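Local coordinates for protein putative kinase (Chloroflexus aurantiacus, PDB 2RHM) that is of unknown function but probably binds a nucleoside triphosphate and may act as a kinase, at residues Pro106-Arg110 with Trp181-Leu186. Residue numbers count along the deposited sequence, not the author numbering.
Sequences PIQIR and WVRQHL
The extended segment Pro106-Arg110 of strand 105-112 runs nearly antiparallel (167°) to helical segment Trp181-Leu186, their axes 9.8 Å apart at closest approach; the CA atoms of Ile107 and Val182 lie 7.4 Å apart. Ile107 (m, chi2 t) points at the helix and buries the most surface. Its CG2 meets Trp181 CZ3 at 3.6 Å, while its CD1 rests against Val182, His185 and Leu186, 3.6 Å from Leu186 CD2 and 4.0 Å from His185 CB. Trp181 (chi1 t, chi2 89°) sets its indole crosswise to the strand, so that CZ3 also lies 4.2 Å from Ile109 CG1; its side chain also touches Pro161 and Leu163, just before and within neighbouring strand 162-166. Val182, set sideways, brings its CG2 to 3.6 Å from Ile109 CD1, and both residues reach Leu25 of helix 18-29. Gln108 points away and hydrogen-bonds Leu156. Such docking of the C-terminal helix 175-187 on one face of the parallel sheet is characteristic of a three-layer P-loop NTPase core. No hydrogen bond crosses the interface, so apolar side-chain contacts dominate its chemistry.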
# COMPACT_ATOMS: atom_id res chain seq x y z
N PRO B 106 9.94 -13.49 -9.92
CA PRO B 106 8.78 -14.12 -9.27
C PRO B 106 9.05 -15.45 -8.58
O PRO B 106 9.83 -16.28 -9.08
CB PRO B 106 7.82 -14.34 -10.43
CG PRO B 106 8.73 -14.62 -11.58
CD PRO B 106 9.94 -13.73 -11.37
N ILE B 107 8.39 -15.63 -7.43
CA ILE B 107 8.37 -16.89 -6.70
C ILE B 107 6.89 -17.06 -6.36
O ILE B 107 6.28 -16.14 -5.84
CB ILE B 107 9.19 -16.83 -5.42
CG1 ILE B 107 10.67 -16.55 -5.74
CG2 ILE B 107 9.05 -18.17 -4.66
CD1 ILE B 107 11.51 -16.27 -4.51
N GLN B 108 6.31 -18.22 -6.66
CA GLN B 108 4.87 -18.38 -6.50
C GLN B 108 4.50 -19.58 -5.64
O GLN B 108 5.10 -20.66 -5.77
CB GLN B 108 4.18 -18.49 -7.88
CG GLN B 108 2.65 -18.44 -7.80
CD GLN B 108 1.96 -18.35 -9.18
OE1 GLN B 108 0.74 -18.22 -9.24
NE2 GLN B 108 2.73 -18.39 -10.27
N ILE B 109 3.61 -19.33 -4.70
CA ILE B 109 3.04 -20.38 -3.84
C ILE B 109 1.53 -20.41 -4.05
O ILE B 109 0.83 -19.39 -3.92
CB ILE B 109 3.34 -20.16 -2.35
CG1 ILE B 109 4.84 -20.04 -2.13
CG2 ILE B 109 2.79 -21.31 -1.52
CD1 ILE B 109 5.22 -19.79 -0.75
N ARG B 110 1.04 -21.59 -4.43
CA ARG B 110 -0.37 -21.79 -4.67
C ARG B 110 -0.93 -22.68 -3.57
O ARG B 110 -0.42 -23.76 -3.32
CB ARG B 110 -0.64 -22.43 -6.03
CG ARG B 110 -2.10 -22.81 -6.16
CD ARG B 110 -2.42 -23.50 -7.43
NE ARG B 110 -1.71 -24.76 -7.59
CZ ARG B 110 -2.03 -25.67 -8.50
NH1 ARG B 110 -3.05 -25.46 -9.31
NH2 ARG B 110 -1.33 -26.80 -8.60
N TRP B 181 11.79 -23.13 1.77
CA TRP B 181 11.66 -23.28 0.32
C TRP B 181 11.79 -21.92 -0.38
O TRP B 181 12.57 -21.78 -1.32
CB TRP B 181 10.34 -23.96 -0.02
CG TRP B 181 10.19 -24.24 -1.51
CD1 TRP B 181 10.60 -25.35 -2.18
CD2 TRP B 181 9.59 -23.38 -2.47
NE1 TRP B 181 10.27 -25.23 -3.51
CE2 TRP B 181 9.66 -24.03 -3.72
CE3 TRP B 181 9.00 -22.11 -2.41
CZ2 TRP B 181 9.16 -23.45 -4.90
CZ3 TRP B 181 8.50 -21.55 -3.56
CH2 TRP B 181 8.59 -22.22 -4.79
N VAL B 182 11.04 -20.93 0.10
CA VAL B 182 11.15 -19.57 -0.42
C VAL B 182 12.56 -18.99 -0.20
O VAL B 182 13.14 -18.42 -1.11
CB VAL B 182 10.08 -18.60 0.20
CG1 VAL B 182 10.26 -17.19 -0.34
CG2 VAL B 182 8.69 -19.07 -0.10
N ARG B 183 13.12 -19.15 1.00
CA ARG B 183 14.47 -18.62 1.27
C ARG B 183 15.49 -19.17 0.29
O ARG B 183 16.30 -18.41 -0.24
CB ARG B 183 14.93 -18.92 2.71
CG ARG B 183 14.18 -18.14 3.74
CD ARG B 183 14.76 -18.32 5.14
NE ARG B 183 15.99 -17.55 5.32
CZ ARG B 183 17.23 -18.05 5.35
NH1 ARG B 183 17.46 -19.35 5.19
NH2 ARG B 183 18.26 -17.24 5.54
N GLN B 184 15.45 -20.48 0.04
CA GLN B 184 16.40 -21.09 -0.89
C GLN B 184 16.28 -20.40 -2.23
O GLN B 184 17.29 -19.98 -2.82
CB GLN B 184 16.14 -22.59 -1.04
N HIS B 185 15.05 -20.22 -2.70
CA HIS B 185 14.82 -19.55 -3.98
C HIS B 185 15.18 -18.05 -3.99
O HIS B 185 15.63 -17.54 -5.01
CB HIS B 185 13.40 -19.84 -4.47
CG HIS B 185 13.22 -21.24 -4.94
ND1 HIS B 185 13.73 -21.68 -6.14
CD2 HIS B 185 12.64 -22.32 -4.36
CE1 HIS B 185 13.46 -22.97 -6.29
NE2 HIS B 185 12.80 -23.38 -5.22
N LEU B 186 15.04 -17.37 -2.85
CA LEU B 186 15.49 -15.98 -2.74
C LEU B 186 17.02 -15.91 -2.79
O LEU B 186 17.59 -14.97 -3.36
CB LEU B 186 15.05 -15.34 -1.41
CG LEU B 186 13.58 -15.05 -1.16
CD1 LEU B 186 13.39 -14.57 0.26
CD2 LEU B 186 13.06 -14.02 -2.15